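Local coordinates for protein polycyclic ketone monooxygenase (Myceliophthora thermophila, PDB 5MQ6) that catalyses Baeyer-Villiger oxidation with FAD and NADPH, inserting one oxygen atom beside the carbonyl of ketones, bulky polycyclic ones above all, to give esters or lactones, at residues A[152-157]-A[308-313]; A[514-519]-A[577-582]; A[584-589]-A[625-630]. All blocks are in the same frame, centred on the assembly; numbering follows the deposited sequence.

Overall arrangement
Interaction 1 lies on the opposite side of the chain's centre from interaction 2, their centres 38 Å apart, and its centre is 33 Å from that of interaction 3. It is the one nearest the cofactors: the side chain of Arg308 comes within about 7 Å of the FAD and about 10 Å of the NADPH, and about 4 Å from that of the FAD-binding Asp133. Interactions 2 and 3 are neighbours, 12 Å between centres, and share helix 573-585. Leu626 of interaction 3 joins them, its CD2 lying 4.1 Å from CH2 of Trp579. Interaction 2 is remote from the cofactor sites, whereas in interaction 3 the Asn625 side chain is about 14 Å from the FAD.

Interaction 1: A[152-157]-A[308-313]; sequences SKYAAG and RGQRPT
Tyr154 and Arg308 stack flat against each other. The planes of the guanidinium and the phenol ring are 20° apart, and Arg308 CZ lies 3.5 Å from the Tyr154 ring centroid, a cation-pi pair in which a flat cation suits an electron-rich face. A bend at chi2 (76°) brings Arg308 CD over this face too, as a CH-pi contact. Lys153 CG lies against the opposite face, toward the rim.

Hydrogen bonds are supplied chiefly by Gln310, whose amide acts as both donor and acceptor toward one residue's backbone. Its NE2 gives a nearly straight bond (167°) to Tyr154 O at 2.9 Å, in the carbonyl plane and on a lone pair. Gln310 OE1 accepts from Tyr154 N at 3.1 Å and from Arg311 N, and with NE2 donating to Tyr154 O these bonds fix which way round the amide lies. Beside it Lys153 N bonds to Arg311 O at 2.8 Å, and Ser152 and Pro312 form a single beta bridge.

Water and charge complete the set. One water joins Tyr154 OH to Gly309 O, donating to both; another accepts from Lys153 NZ and, weakly, from Arg311 NH2. Lys153 NZ and Arg311 NH2, like charges, stay 5.3 Å apart, and each has its own carboxylate, Glu135 and Glu317 respectively.

The contact joins the loop between helices 143-146 and 157-170 to the one between strand 305-306 and helix 315-322. Arg308 NH1 bonds to the backbone O of Asp133, an FAD-binding residue, placing the contact beside the flavin site; Tyr154 OH bonds to Asp354, and Arg311 packs on helix 136-139.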
ATOM      1  N   SER A 152      16.258   7.084  13.731  1.00 29.04           N
ATOM      2  CA  SER A 152      15.194   8.035  14.130  1.00 25.06           C
ATOM      3  C   SER A 152      13.854   7.326  14.407  1.00 26.40           C
ATOM      4  O   SER A 152      13.678   6.073  14.158  1.00 22.53           O
ATOM      5  CB  SER A 152      14.996   9.047  13.035  1.00 27.00           C
ATOM      6  OG  SER A 152      16.221   9.724  12.766  1.00 34.71           O
ATOM      7  N   LYS A 153      12.920   8.122  14.918  1.00 26.22           N
ATOM      8  CA  LYS A 153      11.549   7.650  15.145  1.00 26.28           C
ATOM      9  C   LYS A 153      10.814   7.235  13.851  1.00 21.14           C
ATOM     10  O   LYS A 153      10.053   6.343  13.903  1.00 22.40           O
ATOM     11  CB  LYS A 153      10.671   8.632  15.918  1.00 24.53           C
ATOM     12  CG  LYS A 153       9.369   7.951  16.378  1.00 28.02           C
ATOM     13  CD  LYS A 153       8.960   8.320  17.784  1.00 26.76           C
ATOM     14  CE  LYS A 153       7.595   7.850  18.219  1.00 23.22           C
ATOM     15  NZ  LYS A 153       7.693   6.717  19.228  1.00 23.92           N
ATOM     16  N   TYR A 154      11.047   7.949  12.774  1.00 18.70           N
ATOM     17  CA  TYR A 154      10.524   7.743  11.460  1.00 20.75           C
ATOM     18  C   TYR A 154      11.747   7.633  10.527  1.00 27.76           C
ATOM     19  O   TYR A 154      12.602   8.545  10.433  1.00 30.24           O
ATOM     20  CB  TYR A 154       9.624   8.889  11.057  1.00 20.26           C
ATOM     21  CG  TYR A 154       8.524   9.036  12.107  1.00 24.00           C
ATOM     22  CD1 TYR A 154       7.517   8.015  12.252  1.00 23.59           C
ATOM     23  CD2 TYR A 154       8.542  10.078  13.028  1.00 22.71           C
ATOM     24  CE1 TYR A 154       6.575   8.064  13.252  1.00 23.51           C
ATOM     25  CE2 TYR A 154       7.615  10.092  14.068  1.00 24.75           C
ATOM     26  CZ  TYR A 154       6.622   9.134  14.150  1.00 23.28           C
ATOM     27  OH  TYR A 154       5.713   9.167  15.143  1.00 19.70           O
ATOM     28  N   ALA A 155      11.802   6.528   9.808  1.00 27.05           N
ATOM     29  CA  ALA A 155      12.878   6.282   8.841  1.00 25.01           C
ATOM     30  C   ALA A 155      12.726   7.009   7.537  1.00 22.43           C
ATOM     31  O   ALA A 155      11.644   7.053   6.942  1.00 22.57           O
ATOM     32  CB  ALA A 155      12.987   4.750   8.565  1.00 24.42           C
ATOM     33  N   ALA A 156      13.848   7.520   7.025  1.00 24.77           N
ATOM     34  CA  ALA A 156      13.903   8.093   5.661  1.00 24.62           C
ATOM     35  C   ALA A 156      14.133   6.953   4.590  1.00 23.58           C
ATOM     36  O   ALA A 156      14.562   5.859   4.924  1.00 23.96           O
ATOM     37  CB  ALA A 156      14.986   9.146   5.564  1.00 21.25           C
ATOM     38  N   GLY A 157      13.767   7.238   3.346  1.00 23.70           N
ATOM     39  CA  GLY A 157      13.904   6.334   2.230  1.00 25.20           C
ATOM     40  C   GLY A 157      15.185   5.554   2.254  1.00 27.60           C
ATOM     41  O   GLY A 157      15.147   4.312   2.264  1.00 30.63           O
ATOM     42  N   ARG A 308       3.809  15.297  13.517  1.00 24.13           N
ATOM     43  CA  ARG A 308       4.774  14.195  13.343  1.00 21.91           C
ATOM     44  C   ARG A 308       5.645  13.895  14.547  1.00 22.35           C
ATOM     45  O   ARG A 308       5.762  12.714  14.974  1.00 21.22           O
ATOM     46  CB  ARG A 308       5.651  14.472  12.139  1.00 21.69           C
ATOM     47  CG  ARG A 308       6.765  13.459  11.830  1.00 18.42           C
ATOM     48  CD  ARG A 308       6.176  12.230  11.203  1.00 18.34           C
ATOM     49  NE  ARG A 308       5.285  11.500  12.146  1.00 21.30           N
ATOM     50  CZ  ARG A 308       4.575  10.397  11.802  1.00 27.81           C
ATOM     51  NH1 ARG A 308       4.652   9.853  10.567  1.00 23.15           N
ATOM     52  NH2 ARG A 308       3.812   9.798  12.710  1.00 28.51           N
ATOM     53  N   GLY A 309       6.342  14.903  15.084  1.00 22.17           N
ATOM     54  CA  GLY A 309       7.237  14.610  16.158  1.00 23.28           C
ATOM     55  C   GLY A 309       8.429  13.687  15.910  1.00 22.52           C
ATOM     56  O   GLY A 309       8.725  12.752  16.687  1.00 26.52           O
ATOM     57  N   GLN A 310       9.144  13.992  14.845  1.00 24.91           N
ATOM     58  CA  GLN A 310      10.374  13.298  14.478  1.00 26.60           C
ATOM     59  C   GLN A 310      11.367  13.588  15.569  1.00 32.27           C
ATOM     60  O   GLN A 310      11.331  14.682  16.144  1.00 29.54           O
ATOM     61  CB  GLN A 310      10.884  13.738  13.127  1.00 24.24           C
ATOM     62  CG  GLN A 310      12.270  13.193  12.759  1.00 26.22           C
ATOM     63  CD  GLN A 310      12.261  11.672  12.537  1.00 23.95           C
ATOM     64  OE1 GLN A 310      11.892  10.877  13.418  1.00 23.74           O
ATOM     65  NE2 GLN A 310      12.702  11.253  11.361  1.00 21.36           N
ATOM     66  N   ARG A 311      12.220  12.602  15.847  1.00 33.67           N
ATOM     67  CA  ARG A 311      13.070  12.529  17.000  1.00 38.15           C
ATOM     68  C   ARG A 311      14.207  11.512  16.634  1.00 43.43           C
ATOM     69  O   ARG A 311      13.957  10.459  15.992  1.00 37.08           O
ATOM     70  CB  ARG A 311      12.192  11.928  18.111  1.00 41.35           C
ATOM     71  CG  ARG A 311      12.421  12.329  19.522  1.00 49.68           C
ATOM     72  CD  ARG A 311      11.584  11.513  20.554  1.00 53.80           C
ATOM     73  NE  ARG A 311      11.692  10.083  20.315  1.00 61.05           N
ATOM     74  CZ  ARG A 311      12.763   9.297  20.552  1.00 78.01           C
ATOM     75  NH1 ARG A 311      13.847   9.779  21.174  1.00 79.53           N
ATOM     76  NH2 ARG A 311      12.746   7.987  20.182  1.00 80.08           N
ATOM     77  N   PRO A 312      15.456  11.798  17.031  1.00 43.14           N
ATOM     78  CA  PRO A 312      16.526  10.785  16.899  1.00 35.35           C
ATOM     79  C   PRO A 312      16.313   9.623  17.878  1.00 28.65           C
ATOM     80  O   PRO A 312      15.667   9.793  18.877  1.00 31.02           O
ATOM     81  CB  PRO A 312      17.804  11.585  17.226  1.00 34.72           C
ATOM     82  CG  PRO A 312      17.285  12.722  18.080  1.00 34.78           C
ATOM     83  CD  PRO A 312      16.006  13.113  17.415  1.00 37.70           C
ATOM     84  N   THR A 313      16.781   8.430  17.573  1.00 27.37           N
ATOM     85  CA  THR A 313      16.643   7.298  18.497  1.00 33.40           C
ATOM     86  C   THR A 313      17.559   7.586  19.714  1.00 35.78           C
ATOM     87  O   THR A 313      18.680   8.012  19.516  1.00 35.08           O
ATOM     88  CB  THR A 313      17.108   5.933  17.841  1.00 30.00           C
ATOM     89  OG1 THR A 313      16.265   5.631  16.744  1.00 32.38           O
ATOM     90  CG2 THR A 313      17.035   4.798  18.790  1.00 30.74           C
TER
HETATM   91  O   HOH W   1      10.217   7.259  20.516  1.00 39.89           O
HETATM   92  O   HOH W   2       6.452  11.002  17.377  1.00 31.97           O

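Interaction 2: A[514-519]-A[577-582]; sequences ATLHGV and EAWSFE
Ala514 meets Ser580 first, its CA 3.6 Å from the hydroxyl OG; a small residue fits where the chain comes close to the helix. That hydroxyl is bonded back to Glu576 O, one turn earlier. At Thr515 the carbonyl O comes to 3.3 Å from Trp579 CD1, approaching the indole obliquely. Thr515 OG1 takes a weak bond from Gly518 N and has Gln534 as its stronger partner.

Leu516 sets CD1 against Trp579 CB at 3.8 Å, while its carbonyl carbon lies over the indole face. His517 makes the largest contribution from this segment. Its backbone N sits 3.3 Å above the indole plane, toward the rim, and its imidazole points CD2 at the six-membered ring in a T-shaped pair, centroids 4.8 Å apart and planes at 87°. Gly518, at a positive phi (78°) that favours glycine, lies within the turn closed by Val519 N bonding to Leu516 O.

The loop between helix 504-511 and strand 527-529 thus packs on helix 573-585, and Leu636 of helix 630-641 touches both His517 and Trp579. Chemically, one broad indole face serves as a floor for backbone and imidazole together. Trp579 NE1 gives its hydrogen to Gln534 O, so the buried nitrogen is satisfied, and what joins the segments is aromatic and van der Waals packing.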
ATOM      1  N   ALA A 514     -13.248 -15.240  -3.332  1.00 18.57           N
ATOM      2  CA  ALA A 514     -13.258 -16.516  -2.646  1.00 18.75           C
ATOM      3  C   ALA A 514     -11.900 -16.984  -2.267  1.00 17.86           C
ATOM      4  O   ALA A 514     -11.115 -17.285  -3.158  1.00 18.39           O
ATOM      5  CB  ALA A 514     -13.931 -17.588  -3.505  1.00 20.85           C
ATOM      6  N   THR A 515     -11.651 -17.101  -0.979  1.00 14.82           N
ATOM      7  CA  THR A 515     -10.422 -17.568  -0.450  1.00 16.52           C
ATOM      8  C   THR A 515     -10.679 -18.282   0.843  1.00 16.75           C
ATOM      9  O   THR A 515     -11.765 -18.277   1.365  1.00 16.66           O
ATOM     10  CB  THR A 515      -9.494 -16.410  -0.038  1.00 16.97           C
ATOM     11  OG1 THR A 515     -10.066 -15.707   1.071  1.00 16.71           O
ATOM     12  CG2 THR A 515      -9.275 -15.491  -1.232  1.00 17.68           C
ATOM     13  N   LEU A 516      -9.647 -18.938   1.359  1.00 16.34           N
ATOM     14  CA  LEU A 516      -9.554 -19.212   2.766  1.00 15.60           C
ATOM     15  C   LEU A 516      -8.482 -18.263   3.389  1.00 16.87           C
ATOM     16  O   LEU A 516      -7.315 -18.204   2.941  1.00 18.59           O
ATOM     17  CB  LEU A 516      -9.241 -20.639   3.098  1.00 16.72           C
ATOM     18  CG  LEU A 516      -9.189 -21.004   4.552  1.00 14.96           C
ATOM     19  CD1 LEU A 516     -10.439 -20.716   5.262  1.00 14.40           C
ATOM     20  CD2 LEU A 516      -8.722 -22.442   4.790  1.00 16.78           C
ATOM     21  N   HIS A 517      -8.924 -17.514   4.386  1.00 16.18           N
ATOM     22  CA  HIS A 517      -8.077 -16.587   5.177  1.00 17.15           C
ATOM     23  C   HIS A 517      -7.432 -15.450   4.407  1.00 16.55           C
ATOM     24  O   HIS A 517      -6.469 -14.791   4.880  1.00 18.49           O
ATOM     25  CB  HIS A 517      -7.034 -17.409   5.954  1.00 17.86           C
ATOM     26  CG  HIS A 517      -7.610 -18.465   6.855  1.00 19.34           C
ATOM     27  ND1 HIS A 517      -6.907 -19.608   7.210  1.00 21.38           N
ATOM     28  CD2 HIS A 517      -8.761 -18.527   7.547  1.00 20.18           C
ATOM     29  CE1 HIS A 517      -7.621 -20.316   8.056  1.00 20.10           C
ATOM     30  NE2 HIS A 517      -8.716 -19.652   8.326  1.00 19.09           N
ATOM     31  N   GLY A 518      -7.926 -15.230   3.205  1.00 15.47           N
ATOM     32  CA  GLY A 518      -7.396 -14.248   2.254  1.00 16.32           C
ATOM     33  C   GLY A 518      -6.144 -14.634   1.489  1.00 15.97           C
ATOM     34  O   GLY A 518      -5.604 -13.805   0.721  1.00 15.68           O
ATOM     35  N   VAL A 519      -5.695 -15.870   1.611  1.00 14.31           N
ATOM     36  CA  VAL A 519      -4.354 -16.170   1.068  1.00 17.92           C
ATOM     37  C   VAL A 519      -4.264 -17.193  -0.046  1.00 18.73           C
ATOM     38  O   VAL A 519      -3.168 -17.395  -0.636  1.00 15.73           O
ATOM     39  CB  VAL A 519      -3.388 -16.647   2.191  1.00 18.66           C
ATOM     40  CG1 VAL A 519      -3.233 -15.556   3.246  1.00 17.82           C
ATOM     41  CG2 VAL A 519      -3.848 -17.907   2.818  1.00 19.34           C
ATOM     42  N   GLU A 577     -15.806 -21.180   0.493  1.00 22.45           N
ATOM     43  CA  GLU A 577     -17.145 -20.673   0.477  1.00 21.22           C
ATOM     44  C   GLU A 577     -17.673 -20.415   1.905  1.00 16.78           C
ATOM     45  O   GLU A 577     -18.298 -19.409   2.152  1.00 17.74           O
ATOM     46  CB  GLU A 577     -18.027 -21.628  -0.313  1.00 22.73           C
ATOM     47  CG  GLU A 577     -19.263 -20.959  -0.803  1.00 26.14           C
ATOM     48  CD  GLU A 577     -19.035 -19.993  -1.915  1.00 25.97           C
ATOM     49  OE1 GLU A 577     -17.933 -19.867  -2.495  1.00 25.10           O
ATOM     50  OE2 GLU A 577     -20.013 -19.340  -2.223  1.00 34.67           O
ATOM     51  N   ALA A 578     -17.358 -21.274   2.852  1.00 16.71           N
ATOM     52  CA  ALA A 578     -17.640 -20.999   4.224  1.00 18.29           C
ATOM     53  C   ALA A 578     -16.969 -19.684   4.691  1.00 21.86           C
ATOM     54  O   ALA A 578     -17.562 -18.881   5.395  1.00 19.74           O
ATOM     55  CB  ALA A 578     -17.186 -22.187   5.068  1.00 19.30           C
ATOM     56  N   TRP A 579     -15.720 -19.479   4.262  1.00 21.68           N
ATOM     57  CA  TRP A 579     -14.927 -18.364   4.749  1.00 18.33           C
ATOM     58  C   TRP A 579     -15.578 -17.086   4.157  1.00 19.02           C
ATOM     59  O   TRP A 579     -15.778 -16.071   4.859  1.00 16.25           O
ATOM     60  CB  TRP A 579     -13.444 -18.561   4.312  1.00 18.60           C
ATOM     61  CG  TRP A 579     -12.612 -17.381   4.751  1.00 16.46           C
ATOM     62  CD1 TRP A 579     -12.146 -16.417   4.008  1.00 15.55           C
ATOM     63  CD2 TRP A 579     -12.284 -17.077   6.097  1.00 17.33           C
ATOM     64  NE1 TRP A 579     -11.489 -15.481   4.806  1.00 17.99           N
ATOM     65  CE2 TRP A 579     -11.591 -15.873   6.101  1.00 16.53           C
ATOM     66  CE3 TRP A 579     -12.519 -17.722   7.308  1.00 16.95           C
ATOM     67  CZ2 TRP A 579     -11.134 -15.299   7.231  1.00 15.73           C
ATOM     68  CZ3 TRP A 579     -12.075 -17.132   8.462  1.00 18.65           C
ATOM     69  CH2 TRP A 579     -11.353 -15.962   8.412  1.00 17.34           C
ATOM     70  N   SER A 580     -16.008 -17.202   2.873  1.00 19.56           N
ATOM     71  CA  SER A 580     -16.653 -16.114   2.163  1.00 19.25           C
ATOM     72  C   SER A 580     -17.991 -15.699   2.798  1.00 20.22           C
ATOM     73  O   SER A 580     -18.249 -14.483   2.899  1.00 19.42           O
ATOM     74  CB  SER A 580     -16.741 -16.351   0.637  1.00 19.06           C
ATOM     75  OG  SER A 580     -15.549 -16.825   0.089  1.00 16.16           O
ATOM     76  N   PHE A 581     -18.786 -16.672   3.286  1.00 21.35           N
ATOM     77  CA  PHE A 581     -19.991 -16.362   4.061  1.00 19.29           C
ATOM     78  C   PHE A 581     -19.595 -15.763   5.411  1.00 20.49           C
ATOM     79  O   PHE A 581     -20.273 -14.891   5.925  1.00 21.50           O
ATOM     80  CB  PHE A 581     -20.956 -17.556   4.165  1.00 22.33           C
ATOM     81  CG  PHE A 581     -21.813 -17.712   2.951  1.00 21.44           C
ATOM     82  CD1 PHE A 581     -21.265 -18.204   1.787  1.00 20.35           C
ATOM     83  CD2 PHE A 581     -23.126 -17.211   2.927  1.00 22.11           C
ATOM     84  CE1 PHE A 581     -22.001 -18.268   0.611  1.00 22.69           C
ATOM     85  CE2 PHE A 581     -23.896 -17.281   1.752  1.00 23.31           C
ATOM     86  CZ  PHE A 581     -23.330 -17.800   0.578  1.00 23.66           C
ATOM     87  N   GLU A 582     -18.479 -16.189   5.995  1.00 21.65           N
ATOM     88  CA  GLU A 582     -17.973 -15.475   7.195  1.00 21.53           C
ATOM     89  C   GLU A 582     -17.737 -13.990   6.870  1.00 19.04           C
ATOM     90  O   GLU A 582     -18.190 -13.121   7.630  1.00 19.45           O
ATOM     91  CB  GLU A 582     -16.752 -16.134   7.823  1.00 20.91           C
ATOM     92  CG  GLU A 582     -16.099 -15.465   8.982  1.00 24.09           C
ATOM     93  CD  GLU A 582     -16.977 -15.441  10.246  1.00 30.85           C
ATOM     94  OE1 GLU A 582     -18.000 -16.149  10.309  1.00 25.24           O
ATOM     95  OE2 GLU A 582     -16.604 -14.697  11.207  1.00 30.90           O
TER

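Interaction 3: A[584-589]-A[625-630]; sequences MKHAGW and NLSQGM
His586 and Ser627 meet through a short hydrogen bond, ND1 to OG at 2.8 Å and nearly straight (167°), and either atom could be the donor. Ser627 OG, held between its backbone N and carbonyl carbon (chi1 64°), faces the imidazole edge at ND1. Gln628 NE2 also donates to Ser627 OG at 3.0 Å, with the hydroxyl close to the plane of that amide. Serine is apt here, since its small side chain can join two polar neighbours while Ser627 CB packs at 3.3 Å against Trp589 CB. The indole turns a face to Ser627 O, which lies 4.0 Å above the plane over its centre, and Trp589 NE1 is satisfied by Ser363 O.

Over one face of the imidazole, Leu626 CD2 makes a CH-pi contact 4.1 Å from the His586 ring centroid, offset toward the rim. The far nitrogen NE2 bonds to Glu582, so the ring is held at both nitrogens, and a carboxylate there would probably favour a proton on NE2. An alanine in place of His586 would probably leave the Ser627 hydroxyl and the Glu582 carboxylate each without this mate and open a gap beside Leu626.

The looser side lies toward Gln628 and Asn625. Gln628 CG merely grazes His586 CE1 at 4.0 Å, and its residue is partly exposed, though NE2 also bonds to Gly372 O. Asn625, partly exposed too, bonds through OD1 to Ser535 N and offers His586 CB just its carbonyl O.

His586, at the C-terminal side of helix 573-585, thus ties it to the loop leading into helix 630-641, where Gly629 stands at the N-cap position. The arrangement is a buried histidine-serine hydrogen bond pinning a loop to a helix, with the Asn625 side chain about 14 Å from the FAD.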
ATOM      1  N   MET A 584     -19.082 -12.100   4.618  1.00 22.95           N
ATOM      2  CA  MET A 584     -20.386 -11.438   4.393  1.00 22.95           C
ATOM      3  C   MET A 584     -21.016 -11.028   5.715  1.00 22.12           C
ATOM      4  O   MET A 584     -21.550  -9.912   5.848  1.00 24.92           O
ATOM      5  CB  MET A 584     -21.344 -12.359   3.708  1.00 24.71           C
ATOM      6  CG  MET A 584     -21.041 -12.605   2.250  1.00 27.03           C
ATOM      7  SD  MET A 584     -22.262 -13.808   1.606  1.00 34.97           S
ATOM      8  CE  MET A 584     -21.462 -14.417   0.168  1.00 31.70           C
ATOM      9  N   LYS A 585     -20.857 -11.892   6.730  1.00 21.08           N
ATOM     10  CA  LYS A 585     -21.372 -11.602   8.070  1.00 26.03           C
ATOM     11  C   LYS A 585     -20.777 -10.299   8.686  1.00 29.65           C
ATOM     12  O   LYS A 585     -21.362  -9.686   9.588  1.00 24.24           O
ATOM     13  CB  LYS A 585     -21.081 -12.810   8.907  1.00 27.42           C
ATOM     14  CG  LYS A 585     -21.614 -12.769  10.290  1.00 32.77           C
ATOM     15  CD  LYS A 585     -21.510 -14.131  10.918  1.00 31.23           C
ATOM     16  CE  LYS A 585     -20.260 -14.293  11.670  1.00 28.44           C
ATOM     17  NZ  LYS A 585     -20.180 -15.731  12.043  1.00 29.60           N
ATOM     18  N   HIS A 586     -19.583  -9.920   8.236  1.00 26.75           N
ATOM     19  CA  HIS A 586     -18.888  -8.753   8.765  1.00 23.65           C
ATOM     20  C   HIS A 586     -19.096  -7.437   7.998  1.00 22.71           C
ATOM     21  O   HIS A 586     -18.553  -6.396   8.425  1.00 23.20           O
ATOM     22  CB  HIS A 586     -17.383  -9.073   8.807  1.00 22.60           C
ATOM     23  CG  HIS A 586     -17.018 -10.063   9.849  1.00 19.56           C
ATOM     24  ND1 HIS A 586     -16.558  -9.699  11.083  1.00 18.08           N
ATOM     25  CD2 HIS A 586     -17.067 -11.420   9.858  1.00 21.92           C
ATOM     26  CE1 HIS A 586     -16.296 -10.786  11.793  1.00 21.20           C
ATOM     27  NE2 HIS A 586     -16.650 -11.846  11.089  1.00 19.54           N
ATOM     28  N   ALA A 587     -19.883  -7.470   6.900  1.00 20.98           N
ATOM     29  CA  ALA A 587     -19.991  -6.392   5.924  1.00 24.58           C
ATOM     30  C   ALA A 587     -20.634  -5.116   6.500  1.00 25.26           C
ATOM     31  O   ALA A 587     -20.269  -4.004   6.124  1.00 27.28           O
ATOM     32  CB  ALA A 587     -20.735  -6.881   4.671  1.00 25.51           C
ATOM     33  N   GLY A 588     -21.535  -5.285   7.438  1.00 23.00           N
ATOM     34  CA  GLY A 588     -22.191  -4.155   8.119  1.00 26.21           C
ATOM     35  C   GLY A 588     -21.203  -3.192   8.761  1.00 26.94           C
ATOM     36  O   GLY A 588     -21.421  -2.000   8.713  1.00 26.35           O
ATOM     37  N   TRP A 589     -20.092  -3.692   9.284  1.00 27.43           N
ATOM     38  CA  TRP A 589     -19.039  -2.803   9.788  1.00 29.27           C
ATOM     39  C   TRP A 589     -18.668  -1.742   8.745  1.00 24.93           C
ATOM     40  O   TRP A 589     -18.517  -0.570   9.069  1.00 26.11           O
ATOM     41  CB  TRP A 589     -17.788  -3.575  10.241  1.00 30.78           C
ATOM     42  CG  TRP A 589     -16.908  -2.712  11.021  1.00 26.71           C
ATOM     43  CD1 TRP A 589     -15.965  -1.864  10.538  1.00 26.94           C
ATOM     44  CD2 TRP A 589     -16.896  -2.560  12.430  1.00 25.28           C
ATOM     45  NE1 TRP A 589     -15.350  -1.185  11.583  1.00 23.26           N
ATOM     46  CE2 TRP A 589     -15.914  -1.582  12.744  1.00 21.87           C
ATOM     47  CE3 TRP A 589     -17.632  -3.151  13.476  1.00 26.20           C
ATOM     48  CZ2 TRP A 589     -15.650  -1.166  14.062  1.00 28.13           C
ATOM     49  CZ3 TRP A 589     -17.377  -2.760  14.769  1.00 24.48           C
ATOM     50  CH2 TRP A 589     -16.399  -1.745  15.057  1.00 26.53           C
ATOM     51  N   ASN A 625     -13.512  -7.465   4.432  1.00 18.72           N
ATOM     52  CA  ASN A 625     -12.691  -7.984   5.464  1.00 18.19           C
ATOM     53  C   ASN A 625     -13.482  -8.367   6.696  1.00 17.03           C
ATOM     54  O   ASN A 625     -14.637  -8.037   6.864  1.00 21.02           O
ATOM     55  CB  ASN A 625     -11.687  -6.902   5.847  1.00 20.14           C
ATOM     56  CG  ASN A 625     -10.441  -6.891   4.978  1.00 22.68           C
ATOM     57  OD1 ASN A 625     -10.157  -7.799   4.280  1.00 20.09           O
ATOM     58  ND2 ASN A 625      -9.632  -5.855   5.143  1.00 27.07           N
ATOM     59  N   LEU A 626     -12.833  -9.119   7.571  1.00 17.91           N
ATOM     60  CA  LEU A 626     -13.322  -9.322   8.894  1.00 19.82           C
ATOM     61  C   LEU A 626     -13.391  -7.915   9.526  1.00 21.42           C
ATOM     62  O   LEU A 626     -12.755  -6.996   9.040  1.00 21.86           O
ATOM     63  CB  LEU A 626     -12.336 -10.178   9.622  1.00 21.15           C
ATOM     64  CG  LEU A 626     -12.048 -11.560   9.095  1.00 18.52           C
ATOM     65  CD1 LEU A 626     -10.926 -12.120   9.915  1.00 19.90           C
ATOM     66  CD2 LEU A 626     -13.263 -12.444   9.308  1.00 20.74           C
ATOM     67  N   SER A 627     -14.195  -7.745  10.578  1.00 20.59           N
ATOM     68  CA  SER A 627     -14.476  -6.445  11.168  1.00 21.43           C
ATOM     69  C   SER A 627     -13.841  -6.297  12.572  1.00 23.74           C
ATOM     70  O   SER A 627     -14.139  -5.309  13.270  1.00 24.21           O
ATOM     71  CB  SER A 627     -15.986  -6.208  11.261  1.00 20.51           C
ATOM     72  OG  SER A 627     -16.595  -7.138  12.139  1.00 17.32           O
ATOM     73  N   GLN A 628     -13.002  -7.265  12.987  1.00 18.73           N
ATOM     74  CA  GLN A 628     -12.571  -7.322  14.349  1.00 20.81           C
ATOM     75  C   GLN A 628     -11.135  -6.952  14.646  1.00 21.93           C
ATOM     76  O   GLN A 628     -10.711  -7.041  15.809  1.00 25.97           O
ATOM     77  CB  GLN A 628     -12.887  -8.674  14.913  1.00 22.32           C
ATOM     78  CG  GLN A 628     -14.364  -9.088  14.796  1.00 23.74           C
ATOM     79  CD  GLN A 628     -15.295  -8.302  15.693  1.00 28.50           C
ATOM     80  OE1 GLN A 628     -15.309  -8.530  16.872  1.00 33.47           O
ATOM     81  NE2 GLN A 628     -16.085  -7.366  15.134  1.00 29.24           N
ATOM     82  N   GLY A 629     -10.420  -6.498  13.621  1.00 20.61           N
ATOM     83  CA  GLY A 629      -8.997  -6.128  13.663  1.00 20.20           C
ATOM     84  C   GLY A 629      -7.918  -7.181  13.542  1.00 19.98           C
ATOM     85  O   GLY A 629      -8.150  -8.434  13.695  1.00 18.29           O
ATOM     86  N   MET A 630      -6.710  -6.683  13.309  1.00 21.27           N
ATOM     87  CA  MET A 630      -5.572  -7.574  13.009  1.00 21.91           C
ATOM     88  C   MET A 630      -5.285  -8.595  14.138  1.00 22.22           C
ATOM     89  O   MET A 630      -5.060  -9.791  13.880  1.00 23.12           O
ATOM     90  CB  MET A 630      -4.316  -6.792  12.601  1.00 20.70           C
ATOM     91  CG  MET A 630      -3.154  -7.723  12.236  1.00 22.77           C
ATOM     92  SD  MET A 630      -3.438  -8.655  10.676  1.00 25.36           S
ATOM     93  CE  MET A 630      -3.976  -7.471   9.543  1.00 28.65           C
TER